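Local structure of HIT domain-containing protein (2EO4) at residues K60-K63 and L64-G68; Y17-E20 and K21-A24; Y29-S32 and L33-L37. The protein probably hydrolyses nucleotide substrates such as adenylyl sulfate, as a zinc-binding member of the histidine triad (HIT) family. All coordinates share one frame; numbering follows the deposited sequence.

Contact 1 (K60-K63 and L64-G68); sequences KVVK and LVSLG
The carbonyl oxygen of Val62 is held by two groups of Ser66. Ser66 OG donates to Val62 O at 2.7 Å, and Ser66 N donates to Val62 O at 2.9 Å. The two donors come from opposite faces of the carbonyl plane. This is an i to i+4 serine bond inside an alpha helix, the helix 52-72 of the HIT domain. The hydroxyl sits above the carbonyl plane, 37° out of it. It is turned there because Ser66 OG lies beside its own backbone N (chi1 -69°). In this way a buried hydroxyl finds its acceptor within the helix. The neighbouring turns have regular backbone bonds. Val65 N donates to Val61 O at 2.9 Å, and Leu67 N to Lys63 O at 2.9 Å.

Two pairs of side chains also run side by side along the helix. Val61 CG1 touches Val65 CG2 at 4.0 Å. Both valines pack on Tyr17 of strand 15-18. Val62 and Ser66 face strands 77-84 and 97-102, and Leu64 and Leu67 reach Leu139 of helix 122-143. The helix thus lies on the sheet and also touches the C-terminal helix. The second subunit is met here too: its Leu48 packs on Lys63 and Ser66. The extended chain of Lys63 crosses to that subunit, and its NZ is hydrogen-bonded to Ala50 O there. On the way Lys63 runs alongside Leu67, and Lys63 CE comes to 4.0 Å from Leu67 CD1.

Contact 2 (Y17-E20 and K21-A24); sequences YEDE and KFAA
The carboxylate of Asp19 stands at the edge of the Phe22 ring. Asp19 OD1 lies in the plane of that ring, 3.8 Å from Phe22 CD1, and the two planes are nearly perpendicular, 84° apart. The Tyr17 ring has backbone at its edge, with Ala24 N and Ala23 CA near its plane. These groups belong to a beta hairpin, strands 15-18 and 22-26, with Glu20 and Lys21 in the tight turn.

Asp19 organises the turn. Its OD1 accepts from Lys21 N at 2.8 Å, an Asx turn, and also from Phe22 N at 2.6 Å. The second bond comes from the syn side, 28° out of the carboxylate plane. Asp19 CG sits between the backbone N and the carbonyl carbon (chi1 59°), which turns the carboxylate back over the turn. The other oxygen is fixed too: Tyr17 OH donates to Asp19 OD2 at 2.6 Å, on the anti side. One carboxylate therefore takes three bonds. Asp19 N returns a bond to Phe22 O at 3.0 Å.

Tyr17 and Ala24 share the face of the sheet that packs on helix 52-72. Glu18 and Ala23 occupy the other face, where Glu18 forms salt bridges to Lys41 and Arg9. Ala24 N donates to Tyr17 O at 2.9 Å, and beside this bond Tyr17 CB meets Ala24 CB at 3.6 Å.

Contact 3 (Y29-S32 and L33-L37); sequences YPVS and LGHTL
The imidazole of His35 takes a backbone hydrogen bond from Val31. Val31 N lies 3.0 Å from His35 ND1, close to the ring plane, and the bond is almost straight at 176°. The Val31 side chain crosses the imidazole at an angle, with Val31 CG2 3.8 Å from His35 CE1. Pro30 adds a contact at the base of the side chain, Pro30 CB to His35 CB at 3.6 Å.

A type II beta turn from Ser32 to His35 brings the ring back to Val31. It is closed by His35 N, which donates to Ser32 O at 3.0 Å. Gly34 holds its third position with a positive phi of 94°, a backbone shape that suits glycine in a type II turn. After the turn, Thr36 OG1 donates to Gly34 O at 2.9 Å from above the carbonyl plane, as strand 36-40 begins. Further out, Ser32 OG is hydrogen-bonded to Pro101 O, and Tyr124 OH to Gly34 N.

On its other nitrogen, His35 NE2 is hydrogen-bonded to ND1 of His98, a residue of the predicted histidine triad motif. The side chain of His35 is about 7 Å from that of His96, the predicted active-site residue. Both ring nitrogens of His35 therefore have partners, which should fix the rotation of the ring. Because ND1 accepts from Val31, the hydrogen of a neutral ring would sit on NE2, consistent with donation to His98.

In the fold
Along the chain the three contacts come in series; none nests in or crosses another. Contact 2 comes first and closes the hairpin between strands 15-18 and 22-26. Contact 3 follows in the loop after strand 22-26 and leads into strand 36-40, its neighbour in the sheet. The two meet where Ala24 CB touches Thr36 CG2 at 3.9 Å. Contact 1 is last, a piece of helix 52-72. It covers the hairpin from one face, with Val65 CG2 3.9 Å from Ala24 CB. Contacts 1 and 3 do not touch and lie on opposite sides of the chain's centre. Contacts 1 and 2 tie the helix to the sheet edge; contact 3 ties its loop to the histidine motif.

Contact 1 (K60-K63 and L64-G68)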
ATOM      1  N   LYS A  60      -2.538 -10.241   2.776  1.00 24.08           N
ATOM      2  CA  LYS A  60      -3.325 -11.317   2.183  1.00 23.62           C
ATOM      3  C   LYS A  60      -4.803 -10.950   2.108  1.00 22.16           C
ATOM      4  O   LYS A  60      -5.485 -11.274   1.132  1.00 23.12           O
ATOM      5  CB  LYS A  60      -3.135 -12.605   2.993  1.00 25.51           C
ATOM      6  CG  LYS A  60      -1.694 -13.081   3.020  1.00 25.96           C
ATOM      7  CD  LYS A  60      -1.518 -14.319   3.884  1.00 29.61           C
ATOM      8  CE  LYS A  60      -0.044 -14.676   4.018  1.00 29.52           C
ATOM      9  NZ  LYS A  60       0.167 -15.897   4.845  1.00 32.11           N
ATOM     10  N   VAL A  61      -5.303 -10.279   3.141  1.00 22.33           N
ATOM     11  CA  VAL A  61      -6.698  -9.860   3.155  1.00 21.50           C
ATOM     12  C   VAL A  61      -6.900  -8.793   2.079  1.00 21.31           C
ATOM     13  O   VAL A  61      -7.899  -8.799   1.364  1.00 21.84           O
ATOM     14  CB  VAL A  61      -7.101  -9.289   4.539  1.00 22.70           C
ATOM     15  CG1 VAL A  61      -8.493  -8.682   4.469  1.00 23.10           C
ATOM     16  CG2 VAL A  61      -7.069 -10.400   5.588  1.00 23.35           C
ATOM     17  N   VAL A  62      -5.943  -7.879   1.963  1.00 20.61           N
ATOM     18  CA  VAL A  62      -6.026  -6.829   0.954  1.00 20.32           C
ATOM     19  C   VAL A  62      -6.125  -7.453  -0.444  1.00 20.22           C
ATOM     20  O   VAL A  62      -6.907  -7.001  -1.279  1.00 21.21           O
ATOM     21  CB  VAL A  62      -4.798  -5.890   1.036  1.00 20.86           C
ATOM     22  CG1 VAL A  62      -4.742  -4.969  -0.185  1.00 20.50           C
ATOM     23  CG2 VAL A  62      -4.894  -5.048   2.297  1.00 21.16           C
ATOM     24  N   LYS A  63      -5.352  -8.504  -0.699  1.00 20.49           N
ATOM     25  CA  LYS A  63      -5.428  -9.147  -2.015  1.00 21.20           C
ATOM     26  C   LYS A  63      -6.830  -9.704  -2.274  1.00 21.29           C
ATOM     27  O   LYS A  63      -7.432  -9.441  -3.314  1.00 20.41           O
ATOM     28  CB  LYS A  63      -4.417 -10.292  -2.142  1.00 21.99           C
ATOM     29  CG  LYS A  63      -4.513 -11.013  -3.495  1.00 22.59           C
ATOM     30  CD  LYS A  63      -3.535 -12.179  -3.631  1.00 24.91           C
ATOM     31  CE  LYS A  63      -3.759 -12.912  -4.952  1.00 26.19           C
ATOM     32  NZ  LYS A  63      -2.778 -14.016  -5.192  1.00 26.49           N
ATOM     33  N   LEU A  64      -7.343 -10.485  -1.328  1.00 21.72           N
ATOM     34  CA  LEU A  64      -8.669 -11.081  -1.473  1.00 23.21           C
ATOM     35  C   LEU A  64      -9.759 -10.038  -1.695  1.00 23.16           C
ATOM     36  O   LEU A  64     -10.550 -10.135  -2.639  1.00 24.57           O
ATOM     37  CB  LEU A  64      -9.019 -11.914  -0.236  1.00 24.40           C
ATOM     38  CG  LEU A  64     -10.458 -12.441  -0.176  1.00 27.11           C
ATOM     39  CD1 LEU A  64     -10.727 -13.331  -1.380  1.00 25.57           C
ATOM     40  CD2 LEU A  64     -10.674 -13.212   1.121  1.00 26.89           C
ATOM     41  N   VAL A  65      -9.805  -9.040  -0.818  1.00 22.20           N
ATOM     42  CA  VAL A  65     -10.814  -8.001  -0.927  1.00 21.47           C
ATOM     43  C   VAL A  65     -10.669  -7.215  -2.227  1.00 21.14           C
ATOM     44  O   VAL A  65     -11.669  -6.868  -2.853  1.00 22.05           O
ATOM     45  CB  VAL A  65     -10.757  -7.051   0.287  1.00 22.26           C
ATOM     46  CG1 VAL A  65     -11.774  -5.922   0.125  1.00 21.49           C
ATOM     47  CG2 VAL A  65     -11.049  -7.843   1.560  1.00 21.86           C
ATOM     48  N   SER A  66      -9.431  -6.942  -2.635  1.00 21.49           N
ATOM     49  CA  SER A  66      -9.195  -6.211  -3.876  1.00 20.61           C
ATOM     50  C   SER A  66      -9.737  -7.016  -5.060  1.00 20.68           C
ATOM     51  O   SER A  66     -10.405  -6.469  -5.937  1.00 21.53           O
ATOM     52  CB  SER A  66      -7.697  -5.940  -4.075  1.00 22.35           C
ATOM     53  OG  SER A  66      -7.209  -5.007  -3.116  1.00 20.81           O
ATOM     54  N   LEU A  67      -9.445  -8.314  -5.093  1.00 22.16           N
ATOM     55  CA  LEU A  67      -9.947  -9.148  -6.182  1.00 22.44           C
ATOM     56  C   LEU A  67     -11.472  -9.104  -6.180  1.00 23.69           C
ATOM     57  O   LEU A  67     -12.104  -8.994  -7.234  1.00 24.25           O
ATOM     58  CB  LEU A  67      -9.460 -10.591  -6.024  1.00 23.38           C
ATOM     59  CG  LEU A  67      -7.996 -10.844  -6.397  1.00 24.40           C
ATOM     60  CD1 LEU A  67      -7.567 -12.234  -5.953  1.00 26.85           C
ATOM     61  CD2 LEU A  67      -7.825 -10.678  -7.904  1.00 25.15           C
ATOM     62  N   GLY A  68     -12.056  -9.178  -4.989  1.00 24.88           N
ATOM     63  CA  GLY A  68     -13.503  -9.145  -4.864  1.00 25.01           C
ATOM     64  C   GLY A  68     -14.108  -7.854  -5.380  1.00 25.75           C
ATOM     65  O   GLY A  68     -15.084  -7.870  -6.128  1.00 24.51           O
TER

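Contact 2 (Y17-E20 and K21-A24)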
ATOM      1  N   TYR A  17     -16.167  -7.590   4.341  1.00 26.75           N
ATOM      2  CA  TYR A  17     -15.311  -8.710   4.720  1.00 26.97           C
ATOM      3  C   TYR A  17     -15.014  -8.660   6.208  1.00 26.85           C
ATOM      4  O   TYR A  17     -14.821  -7.588   6.783  1.00 26.53           O
ATOM      5  CB  TYR A  17     -13.972  -8.692   3.970  1.00 25.57           C
ATOM      6  CG  TYR A  17     -13.040  -9.807   4.417  1.00 25.77           C
ATOM      7  CD1 TYR A  17     -13.132 -11.080   3.861  1.00 27.09           C
ATOM      8  CD2 TYR A  17     -12.109  -9.600   5.438  1.00 26.31           C
ATOM      9  CE1 TYR A  17     -12.325 -12.126   4.308  1.00 28.68           C
ATOM     10  CE2 TYR A  17     -11.294 -10.641   5.897  1.00 27.06           C
ATOM     11  CZ  TYR A  17     -11.410 -11.899   5.325  1.00 28.27           C
ATOM     12  OH  TYR A  17     -10.615 -12.934   5.769  1.00 29.94           O
ATOM     13  N   GLU A  18     -14.971  -9.825   6.837  1.00 26.70           N
ATOM     14  CA  GLU A  18     -14.656  -9.872   8.252  1.00 26.14           C
ATOM     15  C   GLU A  18     -14.277 -11.269   8.704  1.00 27.88           C
ATOM     16  O   GLU A  18     -14.868 -12.258   8.269  1.00 27.35           O
ATOM     17  CB  GLU A  18     -15.838  -9.362   9.092  1.00 27.61           C
ATOM     18  CG  GLU A  18     -15.589  -9.402  10.604  1.00 27.58           C
ATOM     19  CD  GLU A  18     -16.725  -8.801  11.425  1.00 29.14           C
ATOM     20  OE1 GLU A  18     -17.874  -8.767  10.938  1.00 30.06           O
ATOM     21  OE2 GLU A  18     -16.470  -8.378  12.573  1.00 31.38           O
ATOM     22  N   ASP A  19     -13.245 -11.336   9.533  1.00 28.66           N
ATOM     23  CA  ASP A  19     -12.813 -12.591  10.129  1.00 30.68           C
ATOM     24  C   ASP A  19     -12.450 -12.253  11.567  1.00 30.66           C
ATOM     25  O   ASP A  19     -12.761 -11.159  12.040  1.00 30.80           O
ATOM     26  CB  ASP A  19     -11.638 -13.248   9.371  1.00 30.57           C
ATOM     27  CG  ASP A  19     -10.404 -12.375   9.281  1.00 31.39           C
ATOM     28  OD1 ASP A  19     -10.048 -11.701  10.269  1.00 30.75           O
ATOM     29  OD2 ASP A  19      -9.760 -12.395   8.207  1.00 32.54           O
ATOM     30  N   GLU A  20     -11.806 -13.171  12.273  1.00 31.77           N
ATOM     31  CA  GLU A  20     -11.469 -12.922  13.667  1.00 33.47           C
ATOM     32  C   GLU A  20     -10.525 -11.757  13.940  1.00 31.54           C
ATOM     33  O   GLU A  20     -10.608 -11.131  14.998  1.00 30.66           O
ATOM     34  CB  GLU A  20     -10.895 -14.196  14.297  1.00 38.06           C
ATOM     35  CG  GLU A  20     -11.907 -15.318  14.419  1.00 45.93           C
ATOM     36  CD  GLU A  20     -13.133 -14.906  15.215  1.00 49.83           C
ATOM     37  OE1 GLU A  20     -12.978 -14.529  16.397  1.00 52.80           O
ATOM     38  OE2 GLU A  20     -14.251 -14.957  14.657  1.00 53.81           O
ATOM     39  N   LYS A  21      -9.643 -11.445  12.995  1.00 30.25           N
ATOM     40  CA  LYS A  21      -8.681 -10.370  13.216  1.00 28.43           C
ATOM     41  C   LYS A  21      -8.683  -9.208  12.225  1.00 26.76           C
ATOM     42  O   LYS A  21      -8.003  -8.209  12.451  1.00 25.81           O
ATOM     43  CB  LYS A  21      -7.268 -10.954  13.279  1.00 30.91           C
ATOM     44  CG  LYS A  21      -7.050 -11.926  14.431  1.00 35.56           C
ATOM     45  CD  LYS A  21      -5.582 -12.303  14.558  1.00 39.12           C
ATOM     46  CE  LYS A  21      -5.348 -13.242  15.733  1.00 42.81           C
ATOM     47  NZ  LYS A  21      -3.895 -13.516  15.942  1.00 45.00           N
ATOM     48  N   PHE A  22      -9.435  -9.335  11.138  1.00 25.65           N
ATOM     49  CA  PHE A  22      -9.478  -8.279  10.129  1.00 24.50           C
ATOM     50  C   PHE A  22     -10.878  -7.995   9.620  1.00 24.86           C
ATOM     51  O   PHE A  22     -11.808  -8.768   9.848  1.00 25.80           O
ATOM     52  CB  PHE A  22      -8.586  -8.647   8.939  1.00 24.97           C
ATOM     53  CG  PHE A  22      -7.137  -8.789   9.293  1.00 26.64           C
ATOM     54  CD1 PHE A  22      -6.665  -9.951   9.896  1.00 29.26           C
ATOM     55  CD2 PHE A  22      -6.250  -7.742   9.063  1.00 26.45           C
ATOM     56  CE1 PHE A  22      -5.327 -10.066  10.267  1.00 29.36           C
ATOM     57  CE2 PHE A  22      -4.909  -7.845   9.431  1.00 26.70           C
ATOM     58  CZ  PHE A  22      -4.446  -9.009  10.035  1.00 29.13           C
ATOM     59  N   ALA A  23     -11.018  -6.869   8.930  1.00 24.83           N
ATOM     60  CA  ALA A  23     -12.294  -6.476   8.357  1.00 23.76           C
ATOM     61  C   ALA A  23     -12.056  -5.494   7.218  1.00 22.96           C
ATOM     62  O   ALA A  23     -11.004  -4.861   7.134  1.00 24.06           O
ATOM     63  CB  ALA A  23     -13.177  -5.832   9.421  1.00 24.84           C
ATOM     64  N   ALA A  24     -13.036  -5.396   6.333  1.00 23.61           N
ATOM     65  CA  ALA A  24     -12.984  -4.470   5.212  1.00 23.71           C
ATOM     66  C   ALA A  24     -14.328  -3.762   5.285  1.00 25.16           C
ATOM     67  O   ALA A  24     -15.373  -4.410   5.375  1.00 25.06           O
ATOM     68  CB  ALA A  24     -12.842  -5.224   3.896  1.00 21.99           C
TER

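Contact 3 (Y29-S32 and L33-L37)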
ATOM      1  N   TYR A  29     -17.158   8.241   2.796  1.00 24.95           N
ATOM      2  CA  TYR A  29     -17.060   9.361   1.855  1.00 25.76           C
ATOM      3  C   TYR A  29     -16.119   8.906   0.737  1.00 25.64           C
ATOM      4  O   TYR A  29     -15.034   9.462   0.554  1.00 25.79           O
ATOM      5  CB  TYR A  29     -16.472  10.584   2.568  1.00 26.50           C
ATOM      6  CG  TYR A  29     -17.198  10.974   3.843  1.00 27.47           C
ATOM      7  CD1 TYR A  29     -18.324  11.792   3.809  1.00 27.91           C
ATOM      8  CD2 TYR A  29     -16.747  10.525   5.084  1.00 27.88           C
ATOM      9  CE1 TYR A  29     -18.985  12.158   4.984  1.00 29.88           C
ATOM     10  CE2 TYR A  29     -17.397  10.884   6.263  1.00 28.44           C
ATOM     11  CZ  TYR A  29     -18.513  11.701   6.205  1.00 30.29           C
ATOM     12  OH  TYR A  29     -19.141  12.074   7.374  1.00 31.87           O
ATOM     13  N   PRO A  30     -16.542   7.900  -0.042  1.00 25.96           N
ATOM     14  CA  PRO A  30     -15.763   7.323  -1.145  1.00 26.55           C
ATOM     15  C   PRO A  30     -15.223   8.241  -2.229  1.00 26.29           C
ATOM     16  O   PRO A  30     -15.928   9.110  -2.739  1.00 25.12           O
ATOM     17  CB  PRO A  30     -16.710   6.270  -1.715  1.00 25.18           C
ATOM     18  CG  PRO A  30     -18.041   6.891  -1.513  1.00 25.44           C
ATOM     19  CD  PRO A  30     -17.937   7.426  -0.100  1.00 25.46           C
ATOM     20  N   VAL A  31     -13.959   8.022  -2.577  1.00 26.65           N
ATOM     21  CA  VAL A  31     -13.295   8.779  -3.632  1.00 27.75           C
ATOM     22  C   VAL A  31     -13.851   8.281  -4.962  1.00 28.95           C
ATOM     23  O   VAL A  31     -14.010   9.045  -5.915  1.00 27.59           O
ATOM     24  CB  VAL A  31     -11.769   8.546  -3.600  1.00 29.11           C
ATOM     25  CG1 VAL A  31     -11.131   9.025  -4.896  1.00 32.02           C
ATOM     26  CG2 VAL A  31     -11.167   9.275  -2.412  1.00 30.94           C
ATOM     27  N   SER A  32     -14.136   6.985  -5.016  1.00 27.58           N
ATOM     28  CA  SER A  32     -14.690   6.369  -6.214  1.00 27.44           C
ATOM     29  C   SER A  32     -15.631   5.252  -5.783  1.00 27.76           C
ATOM     30  O   SER A  32     -15.606   4.809  -4.632  1.00 24.62           O
ATOM     31  CB  SER A  32     -13.576   5.805  -7.103  1.00 26.69           C
ATOM     32  OG  SER A  32     -12.982   4.659  -6.520  1.00 26.14           O
ATOM     33  N   LEU A  33     -16.463   4.801  -6.711  1.00 26.42           N
ATOM     34  CA  LEU A  33     -17.425   3.749  -6.425  1.00 27.65           C
ATOM     35  C   LEU A  33     -16.754   2.461  -5.944  1.00 26.82           C
ATOM     36  O   LEU A  33     -15.912   1.893  -6.639  1.00 27.01           O
ATOM     37  CB  LEU A  33     -18.258   3.466  -7.678  1.00 29.98           C
ATOM     38  CG  LEU A  33     -19.372   2.432  -7.528  1.00 32.49           C
ATOM     39  CD1 LEU A  33     -20.727   3.091  -7.772  1.00 34.58           C
ATOM     40  CD2 LEU A  33     -19.140   1.302  -8.513  1.00 34.10           C
ATOM     41  N   GLY A  34     -17.129   2.008  -4.750  1.00 26.08           N
ATOM     42  CA  GLY A  34     -16.552   0.788  -4.211  1.00 24.99           C
ATOM     43  C   GLY A  34     -15.348   0.999  -3.305  1.00 24.51           C
ATOM     44  O   GLY A  34     -14.769   0.031  -2.815  1.00 23.61           O
ATOM     45  N   HIS A  35     -14.971   2.259  -3.089  1.00 22.04           N
ATOM     46  CA  HIS A  35     -13.837   2.606  -2.228  1.00 22.18           C
ATOM     47  C   HIS A  35     -14.026   1.887  -0.891  1.00 22.01           C
ATOM     48  O   HIS A  35     -15.040   2.063  -0.214  1.00 21.87           O
ATOM     49  CB  HIS A  35     -13.801   4.130  -2.035  1.00 23.14           C
ATOM     50  CG  HIS A  35     -12.628   4.630  -1.247  1.00 24.08           C
ATOM     51  ND1 HIS A  35     -12.393   5.974  -1.051  1.00 25.71           N
ATOM     52  CD2 HIS A  35     -11.644   3.976  -0.584  1.00 22.89           C
ATOM     53  CE1 HIS A  35     -11.317   6.128  -0.300  1.00 23.96           C
ATOM     54  NE2 HIS A  35     -10.843   4.931  -0.001  1.00 23.95           N
ATOM     55  N   THR A  36     -13.038   1.077  -0.520  1.00 21.59           N
ATOM     56  CA  THR A  36     -13.096   0.289   0.704  1.00 21.17           C
ATOM     57  C   THR A  36     -11.827   0.410   1.535  1.00 22.31           C
ATOM     58  O   THR A  36     -10.750   0.688   1.006  1.00 20.71           O
ATOM     59  CB  THR A  36     -13.329  -1.199   0.351  1.00 23.54           C
ATOM     60  OG1 THR A  36     -14.613  -1.331  -0.262  1.00 24.16           O
ATOM     61  CG2 THR A  36     -13.258  -2.089   1.593  1.00 23.60           C
ATOM     62  N   LEU A  37     -11.966   0.208   2.842  1.00 22.01           N
ATOM     63  CA  LEU A  37     -10.838   0.276   3.757  1.00 23.91           C
ATOM     64  C   LEU A  37     -10.650  -1.094   4.400  1.00 23.64           C
ATOM     65  O   LEU A  37     -11.605  -1.682   4.901  1.00 24.08           O
ATOM     66  CB  LEU A  37     -11.112   1.323   4.836  1.00 25.81           C
ATOM     67  CG  LEU A  37     -11.622   2.629   4.222  1.00 29.16           C
ATOM     68  CD1 LEU A  37     -12.243   3.512   5.273  1.00 32.50           C
ATOM     69  CD2 LEU A  37     -10.469   3.324   3.510  1.00 28.03           C
TER